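Long-range contacts in type II secretion system protein H (Vibrio cholerae, PDB 4DQ9), which serves in the type II secretion system, as part of the pseudopilus tip complex that recognises and binds the proteins to be secreted from the periplasm: residues 4-9 against 128-133; 28-33 against 45-50; 33-38 against 73-78; 121-126 against 149-154. One frame throughout, in Å; residues are numbered along the deposited sequence.

Interaction 1: 4-9 against 128-133; sequences DEAKIS and LSIFPK
Apolar contact carries this meeting of helix 2-27 with strand 126-132. Ile130 is the main side chain on the strand. Its CG1 stands anti to the carbonyl carbon and its CG2 anti to the backbone N (chi1 -61°), so the two branches part over the helix. CG2 meets the methylene of Ser9, with Ile130 CG2 3.8 Å from Ser9 CB. CD1, carried on by an extended chi2, reaches the backbone at the same residue, and Ile130 CD1 lies 3.6 Å from Ser9 O. One isoleucine thus covers both the CB and the carbonyl of Ser9. Ala6 is one turn earlier on the same side of the helix. Its methyl points at the strand backbone, with Ala6 CB 3.8 Å from Ile130 O and 4.3 Å from Phe131 CA. Pro132 makes a looser apolar contact, with Ala6 CB 4.5 Å from Pro132 CD.

The short side chain of Ala6 goes with a close approach: the axes of helix 4-9 and strand 128-132 come within 7.4 Å and run nearly antiparallel, at 161°. This is the layout of pilins and pseudopilins, in which a long N-terminal helix packs along a beta-sheet. Leu71 of the neighbouring strand also touches Ala6 and Ser9.

Hydrogen bonds do not cross between the segments: the helix bonds within itself and the strand to its sheet neighbours. Ser9 N donates to Glu5 O at 2.9 Å in the regular helical pattern. Ile130 and Phe131 bond through their backbones to Trp141 and Gln72 of the adjoining strands. The Phe131 side chain points away from the helix.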
loop_
_atom_site.group_PDB
_atom_site.type_symbol
_atom_site.label_atom_id
_atom_site.label_comp_id
_atom_site.label_asym_id
_atom_site.label_seq_id
_atom_site.Cartn_x
_atom_site.Cartn_y
_atom_site.Cartn_z
ATOM N N ASP A 4 -18.749 21.724 18.599
ATOM C CA ASP A 4 -17.550 22.558 18.573
ATOM C C ASP A 4 -16.349 21.609 18.409
ATOM O O ASP A 4 -15.424 21.889 17.660
ATOM C CB ASP A 4 -17.478 23.330 19.895
ATOM C CG ASP A 4 -18.599 24.333 20.023
ATOM O OD1 ASP A 4 -18.870 25.042 18.996
ATOM O OD2 ASP A 4 -19.232 24.414 21.106
ATOM N N GLU A 5 -16.420 20.467 19.090
ATOM C CA GLU A 5 -15.417 19.430 18.976
ATOM C C GLU A 5 -15.274 18.895 17.594
ATOM O O GLU A 5 -14.146 18.571 17.149
ATOM C CB GLU A 5 -15.645 18.310 20.018
ATOM C CG GLU A 5 -15.475 18.733 21.439
ATOM C CD GLU A 5 -15.935 17.678 22.473
ATOM O OE1 GLU A 5 -16.298 16.568 22.060
ATOM O OE2 GLU A 5 -15.864 17.970 23.714
ATOM N N ALA A 6 -16.401 18.707 16.908
ATOM C CA ALA A 6 -16.367 18.162 15.544
ATOM C C ALA A 6 -15.594 19.097 14.611
ATOM O O ALA A 6 -14.787 18.678 13.775
ATOM C CB ALA A 6 -17.808 17.971 15.026
ATOM N N LYS A 7 -15.837 20.394 14.702
ATOM C CA LYS A 7 -15.120 21.386 13.926
ATOM C C LYS A 7 -13.583 21.288 14.153
ATOM O O LYS A 7 -12.798 21.284 13.268
ATOM C CB LYS A 7 -15.562 22.779 14.271
ATOM C CG LYS A 7 -14.851 23.852 13.460
ATOM C CD LYS A 7 -15.513 25.213 13.621
ATOM C CE LYS A 7 -14.630 26.261 12.942
ATOM N NZ LYS A 7 -15.225 27.603 13.116
ATOM N N ILE A 8 -13.211 21.281 15.410
ATOM C CA ILE A 8 -11.811 21.276 15.831
ATOM C C ILE A 8 -11.179 20.008 15.279
ATOM O O ILE A 8 -9.967 20.056 14.815
ATOM C CB ILE A 8 -11.728 21.300 17.371
ATOM C CG1 ILE A 8 -12.096 22.680 17.867
ATOM C CG2 ILE A 8 -10.322 20.870 17.839
ATOM C CD1 ILE A 8 -12.123 22.786 19.397
ATOM N N SER A 9 -11.914 18.885 15.365
ATOM C CA SER A 9 -11.380 17.586 14.860
ATOM C C SER A 9 -11.258 17.608 13.348
ATOM O O SER A 9 -10.214 17.072 12.821
ATOM C CB SER A 9 -12.229 16.414 15.271
ATOM O OG SER A 9 -12.145 16.204 16.625
ATOM N N LEU A 128 -13.926 12.634 4.264
ATOM C CA LEU A 128 -13.925 12.146 5.650
ATOM C C LEU A 128 -14.843 13.128 6.385
ATOM O O LEU A 128 -14.616 14.341 6.322
ATOM C CB LEU A 128 -12.551 12.165 6.277
ATOM C CG LEU A 128 -12.651 11.719 7.743
ATOM C CD1 LEU A 128 -12.436 10.260 7.844
ATOM C CD2 LEU A 128 -11.654 12.489 8.579
ATOM N N SER A 129 -15.837 12.606 7.082
ATOM C CA SER A 129 -16.659 13.506 7.875
ATOM C C SER A 129 -16.631 13.121 9.319
ATOM O O SER A 129 -16.415 11.945 9.703
ATOM C CB SER A 129 -18.027 13.519 7.331
ATOM O OG SER A 129 -18.692 12.449 7.725
ATOM N N ILE A 130 -16.820 14.141 10.139
ATOM C CA ILE A 130 -16.673 14.050 11.637
ATOM C C ILE A 130 -17.887 14.744 12.194
ATOM O O ILE A 130 -18.160 15.880 11.866
ATOM C CB ILE A 130 -15.378 14.653 12.168
ATOM C CG1 ILE A 130 -14.089 13.944 11.598
ATOM C CG2 ILE A 130 -15.261 14.636 13.799
ATOM C CD1 ILE A 130 -12.740 14.657 11.808
ATOM N N PHE A 131 -18.524 14.096 13.099
ATOM C CA PHE A 131 -19.837 14.497 13.532
ATOM C C PHE A 131 -20.277 13.889 14.856
ATOM O O PHE A 131 -19.801 12.881 15.283
ATOM C CB PHE A 131 -20.875 14.175 12.487
ATOM C CG PHE A 131 -20.836 12.739 12.048
ATOM C CD1 PHE A 131 -19.934 12.329 11.089
ATOM C CD2 PHE A 131 -21.645 11.759 12.633
ATOM C CE1 PHE A 131 -19.876 11.042 10.636
ATOM C CE2 PHE A 131 -21.598 10.419 12.205
ATOM C CZ PHE A 131 -20.680 10.023 11.246
ATOM N N PRO A 132 -21.214 14.558 15.527
ATOM C CA PRO A 132 -21.605 14.076 16.820
ATOM C C PRO A 132 -22.351 12.727 16.695
ATOM O O PRO A 132 -23.205 12.462 15.766
ATOM C CB PRO A 132 -22.588 15.135 17.316
ATOM C CG PRO A 132 -22.142 16.334 16.644
ATOM C CD PRO A 132 -21.753 15.895 15.274
ATOM N N LYS A 133 -22.100 11.896 17.709
ATOM C CA LYS A 133 -22.857 10.583 17.867
ATOM C C LYS A 133 -24.361 10.863 17.860
ATOM O O LYS A 133 -24.797 11.780 18.496
ATOM C CB LYS A 133 -22.424 9.793 19.098
ATOM C CG LYS A 133 -22.969 8.430 19.244
ATOM C CD LYS A 133 -22.438 7.727 20.541
ATOM C CE LYS A 133 -20.971 7.754 20.717
ATOM N NZ LYS A 133 -20.619 7.364 22.124
#

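Interaction 2: 28-33 against 45-50; sequences GQDFGV and LQLTAD
Three backbone hydrogen bonds hold the strands together. Leu45 N to Gly32 O is 2.9 Å and nearly straight, with the donor in the carbonyl plane. The return bond, Gly32 N to Leu45 O, is equally short but bent to 136°. Leu47 N to Asp30 O, at 3.0 Å, is almost linear, although its donor lies above the carbonyl plane. Gly32 and Leu45 form an antiparallel hydrogen-bonded pair, and Phe31 and Gln46 the non-hydrogen-bonded pair beside it.

Gln46 is extended (chi1 -174°) and lies alongside the Phe31 ring, pointing the same way. Its amide plane is only 9° from the ring plane. Gln46 CG is 3.6 Å from Phe31 CE2, and Leu45 O sits at the ring edge. Gln29 crosses obliquely, its CB 3.9 Å from Gln46 NE2.

Past Asp30 a water takes over. It accepts from Asp30 N at 2.9 Å and lies the same distance from Leu47 O. Trp56 meets the Phe31 ring edge-to-face, and Leu20, Glu23 and Ala24 of helix 2-27 pack on it. Asp30 OD1 accepts from Ser119 N. Leu47 of the second subunit packs on Asp30, and Leu47 here on Asp30 of that subunit.

The contact is the open end of the beta hairpin 31-36/41-48. Asp30 OD2 lies close to Asp30 OD2 of the second subunit, so the like charges could raise the pKa of one carboxylate.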
loop_
_atom_site.group_PDB
_atom_site.type_symbol
_atom_site.label_atom_id
_atom_site.label_comp_id
_atom_site.label_asym_id
_atom_site.label_seq_id
_atom_site.Cartn_x
_atom_site.Cartn_y
_atom_site.Cartn_z
ATOM N N GLY A 28 9.924 13.623 -1.629
ATOM C CA GLY A 28 9.951 12.544 -2.615
ATOM C C GLY A 28 9.520 11.176 -2.081
ATOM O O GLY A 28 9.768 10.083 -2.696
ATOM N N GLN A 29 8.929 11.185 -0.919
ATOM C CA GLN A 29 8.528 9.936 -0.279
ATOM C C GLN A 29 6.992 9.886 -0.270
ATOM O O GLN A 29 6.338 10.917 -0.453
ATOM C CB GLN A 29 9.098 9.758 1.122
ATOM C CG GLN A 29 10.684 9.756 1.224
ATOM C CD GLN A 29 11.535 8.729 0.333
ATOM O OE1 GLN A 29 11.291 7.495 0.284
ATOM N NE2 GLN A 29 12.586 9.265 -0.308
ATOM N N ASP A 30 6.426 8.681 -0.135
ATOM C CA ASP A 30 4.955 8.513 -0.160
ATOM C C ASP A 30 4.480 8.307 1.287
ATOM O O ASP A 30 5.139 7.641 2.141
ATOM C CB ASP A 30 4.509 7.301 -0.929
ATOM C CG ASP A 30 4.689 7.386 -2.430
ATOM O OD1 ASP A 30 4.901 8.442 -3.031
ATOM O OD2 ASP A 30 4.599 6.293 -3.039
ATOM N N PHE A 31 3.336 8.906 1.584
ATOM C CA PHE A 31 2.639 8.812 2.862
ATOM C C PHE A 31 1.218 8.339 2.667
ATOM O O PHE A 31 0.826 8.074 1.552
ATOM C CB PHE A 31 2.701 10.197 3.550
ATOM C CG PHE A 31 4.106 10.627 3.872
ATOM C CD1 PHE A 31 4.899 11.325 2.934
ATOM C CD2 PHE A 31 4.700 10.323 5.100
ATOM C CE1 PHE A 31 6.177 11.709 3.213
ATOM C CE2 PHE A 31 6.003 10.677 5.360
ATOM C CZ PHE A 31 6.744 11.381 4.467
ATOM N N GLY A 32 0.497 8.155 3.743
ATOM C CA GLY A 32 -0.820 7.651 3.613
ATOM C C GLY A 32 -1.591 7.893 4.908
ATOM O O GLY A 32 -0.987 8.139 5.945
ATOM N N VAL A 33 -2.934 7.743 4.864
ATOM C CA VAL A 33 -3.735 7.857 6.052
ATOM C C VAL A 33 -4.602 6.583 6.133
ATOM O O VAL A 33 -5.197 6.150 5.146
ATOM C CB VAL A 33 -4.672 9.056 6.058
ATOM C CG1 VAL A 33 -5.548 8.950 7.281
ATOM C CG2 VAL A 33 -3.923 10.319 5.925
ATOM N N LEU A 45 0.854 7.431 8.043
ATOM C CA LEU A 45 1.849 6.401 7.674
ATOM C C LEU A 45 2.815 6.891 6.583
ATOM O O LEU A 45 2.500 7.771 5.778
ATOM C CB LEU A 45 1.123 5.190 7.116
ATOM C CG LEU A 45 0.095 4.615 8.072
ATOM C CD1 LEU A 45 -0.798 3.589 7.361
ATOM C CD2 LEU A 45 0.754 3.973 9.289
ATOM N N GLN A 46 4.018 6.295 6.564
ATOM C CA GLN A 46 5.015 6.447 5.563
ATOM C C GLN A 46 5.340 5.097 4.943
ATOM O O GLN A 46 5.375 4.102 5.610
ATOM C CB GLN A 46 6.264 7.050 6.128
ATOM C CG GLN A 46 7.360 7.398 5.078
ATOM C CD GLN A 46 8.673 7.916 5.661
ATOM O OE1 GLN A 46 9.049 7.566 6.789
ATOM N NE2 GLN A 46 9.425 8.732 4.837
ATOM N N LEU A 47 5.519 5.092 3.634
ATOM C CA LEU A 47 5.908 3.850 2.947
ATOM C C LEU A 47 7.487 3.791 2.832
ATOM O O LEU A 47 8.158 4.782 2.378
ATOM C CB LEU A 47 5.305 3.878 1.548
ATOM C CG LEU A 47 5.684 2.661 0.705
ATOM C CD1 LEU A 47 5.273 1.407 1.379
ATOM C CD2 LEU A 47 5.071 2.765 -0.708
ATOM N N THR A 48 8.108 2.718 3.274
ATOM C CA THR A 48 9.558 2.553 3.097
ATOM C C THR A 48 9.696 1.176 2.416
ATOM O O THR A 48 8.828 0.282 2.599
ATOM C CB THR A 48 10.309 2.474 4.454
ATOM O OG1 THR A 48 9.702 1.402 5.197
ATOM C CG2 THR A 48 10.129 3.853 5.192
ATOM N N ALA A 49 10.756 1.015 1.661
ATOM C CA ALA A 49 10.961 -0.218 0.931
ATOM C C ALA A 49 11.283 -1.336 1.922
ATOM O O ALA A 49 10.829 -2.453 1.780
ATOM C CB ALA A 49 12.116 -0.066 -0.094
ATOM N N ASP A 50 12.035 -1.023 2.959
ATOM C CA ASP A 50 12.443 -2.069 3.830
ATOM C C ASP A 50 11.471 -2.465 4.898
ATOM O O ASP A 50 11.614 -3.517 5.412
ATOM C CB ASP A 50 13.864 -1.850 4.431
ATOM C CG ASP A 50 14.009 -0.585 5.188
ATOM O OD1 ASP A 50 13.267 0.427 4.971
ATOM O OD2 ASP A 50 14.988 -0.596 5.975
HETATM O O HOH W 1 8.070 6.252 -0.153
#

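Interaction 3: 33-38 against 73-78; sequences VRIDVD and LDFELG. With NA (sodium ion), chain C.
Asp36 OD2 is the best-held polar atom, gripped by two guanidinium nitrogens and a sodium ion. Arg34 approaches side-on, with Arg34 NE 3.2 Å and Arg34 NH2 3.3 Å from Asp36 OD2. The oxygen lies in the guanidinium plane. Arg34 NH2 binds at the syn lone pair of Asp36 OD2, while Arg34 NE meets the same oxygen from above the carboxylate plane. The sodium ion is 2.7 Å from Asp36 OD2, and Thr43 completes the protein ligands. A bend at chi3 (70°) turns the guanidinium back to the aspartate, and the two cations would favour an ionised carboxylate. Arg34 NH1 has a second acid partner in Glu110.

Ile35 points the other way, into the core. Ile35 CD1 lies over one face of the Phe75 ring in a CH-pi contact, 3.9 Å from the centroid. Ile35 CG2 is 3.7 Å from Leu73 CD1. Val37 CG1 meets the same ring at its edge, 3.7 Å from Phe75 CD1. Phe75 CG takes the crowded position between the backbone N and carbonyl carbon (chi1 75°). Near the closest backbone approach, of Val37 to Asp74, a water donates to Val37 O and accepts from Leu73 N.

Strand 31-36 belongs to one antiparallel sheet and strand 71-77 to another; the N-to-C directions of 33-36 and 73-77 are 123° apart. Leu128 and Leu115, on a strand of each sheet, pack on Ile35, as does Leu42.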
loop_
_atom_site.group_PDB
_atom_site.type_symbol
_atom_site.label_atom_id
_atom_site.label_comp_id
_atom_site.label_asym_id
_atom_site.label_seq_id
_atom_site.Cartn_x
_atom_site.Cartn_y
_atom_site.Cartn_z
ATOM N N VAL A 33 -2.934 7.743 4.864
ATOM C CA VAL A 33 -3.735 7.857 6.052
ATOM C C VAL A 33 -4.602 6.583 6.133
ATOM O O VAL A 33 -5.197 6.150 5.146
ATOM C CB VAL A 33 -4.672 9.056 6.058
ATOM C CG1 VAL A 33 -5.548 8.950 7.281
ATOM C CG2 VAL A 33 -3.923 10.319 5.925
ATOM N N ARG A 34 -4.515 5.864 7.270
ATOM C CA ARG A 34 -5.417 4.742 7.564
ATOM C C ARG A 34 -6.582 5.242 8.438
ATOM O O ARG A 34 -6.310 5.942 9.443
ATOM C CB ARG A 34 -4.707 3.588 8.197
ATOM C CG ARG A 34 -5.697 2.409 8.185
ATOM C CD ARG A 34 -5.115 1.202 8.624
ATOM N NE ARG A 34 -4.899 1.370 10.056
ATOM C CZ ARG A 34 -3.725 1.402 10.660
ATOM N NH1 ARG A 34 -2.595 1.299 9.996
ATOM N NH2 ARG A 34 -3.723 1.595 11.978
ATOM N N ILE A 35 -7.829 5.101 7.962
ATOM C CA ILE A 35 -8.963 5.451 8.737
ATOM C C ILE A 35 -9.576 4.162 9.327
ATOM O O ILE A 35 -9.857 3.214 8.593
ATOM C CB ILE A 35 -9.985 6.090 7.760
ATOM C CG1 ILE A 35 -9.370 7.244 6.944
ATOM C CG2 ILE A 35 -11.256 6.552 8.562
ATOM C CD1 ILE A 35 -10.235 7.742 5.733
ATOM N N ASP A 36 -9.813 4.131 10.638
ATOM C CA ASP A 36 -10.417 2.992 11.349
ATOM C C ASP A 36 -11.723 3.503 11.943
ATOM O O ASP A 36 -11.760 4.149 12.949
ATOM C CB ASP A 36 -9.474 2.463 12.370
ATOM C CG ASP A 36 -8.119 1.833 11.753
ATOM O OD1 ASP A 36 -8.166 1.052 10.730
ATOM O OD2 ASP A 36 -6.977 1.922 12.402
ATOM N N VAL A 37 -12.812 3.274 11.230
ATOM C CA VAL A 37 -14.105 3.869 11.598
ATOM C C VAL A 37 -14.582 3.267 12.884
ATOM O O VAL A 37 -15.225 3.917 13.648
ATOM C CB VAL A 37 -15.148 3.710 10.457
ATOM C CG1 VAL A 37 -14.786 4.518 9.251
ATOM C CG2 VAL A 37 -15.497 2.260 9.975
ATOM N N ASP A 38 -14.258 1.985 13.129
ATOM C CA ASP A 38 -14.795 1.379 14.348
ATOM C C ASP A 38 -14.170 1.873 15.631
ATOM O O ASP A 38 -14.861 1.890 16.634
ATOM C CB ASP A 38 -14.753 -0.157 14.229
ATOM C CG ASP A 38 -15.611 -0.672 13.071
ATOM O OD1 ASP A 38 -16.534 0.060 12.634
ATOM O OD2 ASP A 38 -15.337 -1.778 12.533
ATOM N N LEU A 73 -16.684 9.206 13.194
ATOM C CA LEU A 73 -16.228 9.560 11.890
ATOM C C LEU A 73 -16.687 8.523 10.819
ATOM O O LEU A 73 -17.041 7.369 11.121
ATOM C CB LEU A 73 -14.789 9.791 11.761
ATOM C CG LEU A 73 -13.812 8.742 12.193
ATOM C CD1 LEU A 73 -13.647 7.671 11.182
ATOM C CD2 LEU A 73 -12.461 9.396 12.302
ATOM N N ASP A 74 -16.644 8.973 9.588
ATOM C CA ASP A 74 -16.997 8.145 8.437
ATOM C C ASP A 74 -16.307 8.607 7.184
ATOM O O ASP A 74 -15.741 9.719 7.182
ATOM C CB ASP A 74 -18.506 8.154 8.265
ATOM C CG ASP A 74 -19.045 6.903 7.579
ATOM O OD1 ASP A 74 -18.279 6.029 7.033
ATOM O OD2 ASP A 74 -20.323 6.700 7.665
ATOM N N PHE A 75 -16.258 7.789 6.154
ATOM C CA PHE A 75 -15.533 8.214 4.971
ATOM C C PHE A 75 -16.162 7.519 3.715
ATOM O O PHE A 75 -16.799 6.448 3.837
ATOM C CB PHE A 75 -14.023 8.008 5.013
ATOM C CG PHE A 75 -13.535 6.610 4.836
ATOM C CD1 PHE A 75 -13.673 5.669 5.869
ATOM C CD2 PHE A 75 -12.877 6.248 3.671
ATOM C CE1 PHE A 75 -13.224 4.351 5.750
ATOM C CE2 PHE A 75 -12.424 4.909 3.501
ATOM C CZ PHE A 75 -12.629 3.946 4.555
ATOM N N GLU A 76 -15.915 8.160 2.589
ATOM C CA GLU A 76 -16.310 7.725 1.249
ATOM C C GLU A 76 -15.034 7.788 0.426
ATOM O O GLU A 76 -14.206 8.735 0.606
ATOM C CB GLU A 76 -17.330 8.673 0.573
ATOM C CG GLU A 76 -18.651 8.701 1.119
ATOM C CD GLU A 76 -19.468 9.868 0.702
ATOM O OE1 GLU A 76 -18.954 11.000 0.437
ATOM O OE2 GLU A 76 -20.681 9.650 0.682
ATOM N N LEU A 77 -14.813 6.787 -0.427
ATOM C CA LEU A 77 -13.801 6.860 -1.492
ATOM C C LEU A 77 -14.379 7.183 -2.798
ATOM O O LEU A 77 -15.261 6.479 -3.260
ATOM C CB LEU A 77 -13.100 5.486 -1.646
ATOM C CG LEU A 77 -12.444 5.068 -0.325
ATOM C CD1 LEU A 77 -11.867 3.630 -0.354
ATOM C CD2 LEU A 77 -11.322 5.970 0.075
ATOM N N GLY A 78 -13.870 8.268 -3.368
ATOM C CA GLY A 78 -14.263 8.705 -4.687
ATOM C C GLY A 78 -15.757 8.961 -4.641
ATOM O O GLY A 78 -16.256 9.586 -3.708
HETATM NA NA NA C . -6.122 4.489 12.080
HETATM O O HOH W 2 -16.717 6.251 13.528
#

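Interaction 4: 121-126 against 149-154; sequences GEVTPF and GTLRLL
Positive phi at two glycines sets this contact. Gly121 (phi 90°) and Gly149 (phi 94°) both turn where a side chain would be jammed against the preceding carbonyl oxygen. Val123 has CG1 anti to the backbone N (chi1 171°), which leaves CG2 beside that N and aimed at the other segment. Leu151 has CG beside its own N, and a chi2 near zero, an eclipsed setting, carries CD1 back towards the valine.

The closest approach is between backbones. Gly121 O lies 3.3 Å from Gly149 CA, a CA-H...O contact that is well bent at the hydrogen. A CB on Gly149 would collide with that oxygen, so its lack of a side chain is what permits the approach. Val123 CG2 lies alongside, 4.0 Å from the same Gly149 CA. Its other neighbour is the Leu151 methyl, with Val123 CG2 4.3 Å from Leu151 CD1.

The contact joins the loop before strand 126-132 to the turn that opens strand 151-154. That strand is an outermost one of the antiparallel sheet lying along helix 2-27, the sheet-on-helix arrangement of the pseudopilin fold. Val123 also packs on Asn21 of the helix, and Leu151 on Leu18, so the pair sits at the helix surface.

No hydrogen bond crosses directly between the segments. Val123 instead bonds through its backbone to Glu147, just ahead of the turn. Thr124 OG1 is bonded to Phe116 N and to Ala49 O of the second subunit, and Pro125 packs on Asp50 of that subunit.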
loop_
_atom_site.group_PDB
_atom_site.type_symbol
_atom_site.label_atom_id
_atom_site.label_comp_id
_atom_site.label_asym_id
_atom_site.label_seq_id
_atom_site.Cartn_x
_atom_site.Cartn_y
_atom_site.Cartn_z
ATOM N N GLY A 121 2.312 14.497 -5.502
ATOM C CA GLY A 121 1.268 15.443 -5.106
ATOM C C GLY A 121 -0.182 14.984 -5.208
ATOM O O GLY A 121 -1.098 15.656 -4.736
ATOM N N GLU A 122 -0.407 13.781 -5.749
ATOM C CA GLU A 122 -1.719 13.171 -5.889
ATOM C C GLU A 122 -2.190 12.585 -4.572
ATOM O O GLU A 122 -1.380 12.071 -3.766
ATOM C CB GLU A 122 -1.749 12.064 -6.928
ATOM C CG GLU A 122 -1.321 12.562 -8.337
ATOM C CD GLU A 122 -2.139 12.082 -9.528
ATOM O OE1 GLU A 122 -2.630 10.899 -9.496
ATOM O OE2 GLU A 122 -2.277 12.908 -10.510
ATOM N N VAL A 123 -3.499 12.692 -4.369
ATOM C CA VAL A 123 -4.069 12.175 -3.134
ATOM C C VAL A 123 -5.290 11.390 -3.587
ATOM O O VAL A 123 -6.074 11.851 -4.430
ATOM C CB VAL A 123 -4.441 13.315 -2.101
ATOM C CG1 VAL A 123 -5.225 12.781 -0.912
ATOM C CG2 VAL A 123 -3.210 14.180 -1.654
ATOM N N THR A 124 -5.483 10.265 -2.933
ATOM C CA THR A 124 -6.690 9.464 -3.174
ATOM C C THR A 124 -7.989 10.287 -2.995
ATOM O O THR A 124 -8.119 10.967 -1.970
ATOM C CB THR A 124 -6.765 8.299 -2.200
ATOM O OG1 THR A 124 -5.544 7.536 -2.257
ATOM C CG2 THR A 124 -8.040 7.495 -2.301
ATOM N N PRO A 125 -8.930 10.256 -4.005
ATOM C CA PRO A 125 -10.152 11.053 -3.820
ATOM C C PRO A 125 -10.973 10.501 -2.710
ATOM O O PRO A 125 -11.213 9.317 -2.683
ATOM C CB PRO A 125 -10.790 11.017 -5.162
ATOM C CG PRO A 125 -9.673 10.656 -6.144
ATOM C CD PRO A 125 -8.775 9.780 -5.401
ATOM N N PHE A 126 -11.412 11.351 -1.795
ATOM C CA PHE A 126 -12.199 10.841 -0.668
ATOM C C PHE A 126 -12.933 12.006 -0.004
ATOM O O PHE A 126 -12.578 13.187 -0.223
ATOM C CB PHE A 126 -11.277 10.143 0.395
ATOM C CG PHE A 126 -10.507 11.154 1.232
ATOM C CD1 PHE A 126 -9.320 11.846 0.791
ATOM C CD2 PHE A 126 -11.021 11.577 2.501
ATOM C CE1 PHE A 126 -8.708 12.831 1.521
ATOM C CE2 PHE A 126 -10.402 12.558 3.221
ATOM C CZ PHE A 126 -9.224 13.232 2.790
ATOM N N GLY A 149 -4.642 16.477 -5.690
ATOM C CA GLY A 149 -4.117 16.940 -4.405
ATOM C C GLY A 149 -4.868 18.146 -3.858
ATOM O O GLY A 149 -4.502 18.695 -2.813
ATOM N N THR A 150 -5.885 18.612 -4.576
ATOM C CA THR A 150 -6.707 19.721 -4.080
ATOM C C THR A 150 -7.656 19.237 -3.005
ATOM O O THR A 150 -8.306 18.244 -3.103
ATOM C CB THR A 150 -7.541 20.412 -5.166
ATOM O OG1 THR A 150 -6.649 21.126 -6.039
ATOM C CG2 THR A 150 -8.497 21.439 -4.514
ATOM N N LEU A 151 -7.726 20.018 -1.977
ATOM C CA LEU A 151 -8.111 19.514 -0.674
ATOM C C LEU A 151 -8.967 20.614 -0.107
ATOM O O LEU A 151 -8.560 21.789 -0.262
ATOM C CB LEU A 151 -6.865 19.332 0.188
ATOM C CG LEU A 151 -5.998 18.041 0.035
ATOM C CD1 LEU A 151 -6.391 17.085 -1.154
ATOM C CD2 LEU A 151 -4.542 18.386 0.028
ATOM N N ARG A 152 -10.068 20.283 0.549
ATOM C CA ARG A 152 -11.047 21.290 1.039
ATOM C C ARG A 152 -11.498 20.905 2.432
ATOM O O ARG A 152 -11.687 19.722 2.705
ATOM C CB ARG A 152 -12.305 21.308 0.172
ATOM C CG ARG A 152 -12.204 21.968 -1.145
ATOM C CD ARG A 152 -12.755 23.382 -1.071
ATOM N NE ARG A 152 -14.153 23.521 -1.439
ATOM C CZ ARG A 152 -14.783 24.688 -1.431
ATOM N NH1 ARG A 152 -14.110 25.771 -1.060
ATOM N NH2 ARG A 152 -16.060 24.786 -1.788
ATOM N N LEU A 153 -11.724 21.885 3.281
ATOM C CA LEU A 153 -12.368 21.715 4.557
ATOM C C LEU A 153 -13.771 22.337 4.378
ATOM O O LEU A 153 -13.865 23.498 3.955
ATOM C CB LEU A 153 -11.638 22.505 5.594
ATOM C CG LEU A 153 -12.315 22.548 6.964
ATOM C CD1 LEU A 153 -12.415 21.223 7.683
ATOM C CD2 LEU A 153 -11.441 23.484 7.701
ATOM N N LEU A 154 -14.796 21.549 4.617
ATOM C CA LEU A 154 -16.193 22.031 4.379
ATOM C C LEU A 154 -16.973 21.954 5.689
ATOM O O LEU A 154 -16.962 20.970 6.421
ATOM C CB LEU A 154 -16.900 21.247 3.299
ATOM C CG LEU A 154 -16.201 21.192 1.945
ATOM C CD1 LEU A 154 -16.453 19.893 1.243
ATOM C CD2 LEU A 154 -16.633 22.272 1.055
#

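How the interactions relate
Interactions 1 and 3 are buried and lack direct hydrogen bonds between their segments. Interaction 1 sets a helix on a sheet; interaction 3 sets one sheet on the other. Backbone pairing of Ser129 with Asp74 joins them. Interaction 2 is also buried but lies within one sheet, so backbone bonds dominate it. It shares strand 31-36 and Val33 with interaction 3, whose polar end holds sodium. Interaction 4 is only partly buried and rests on glycine backbone and sparse apolar contact. It meets interaction 3 where Gly78 N approaches Pro125 O at 2.9 Å. Interactions 2 and 4 both reach the second subunit; 1 and 3 do not.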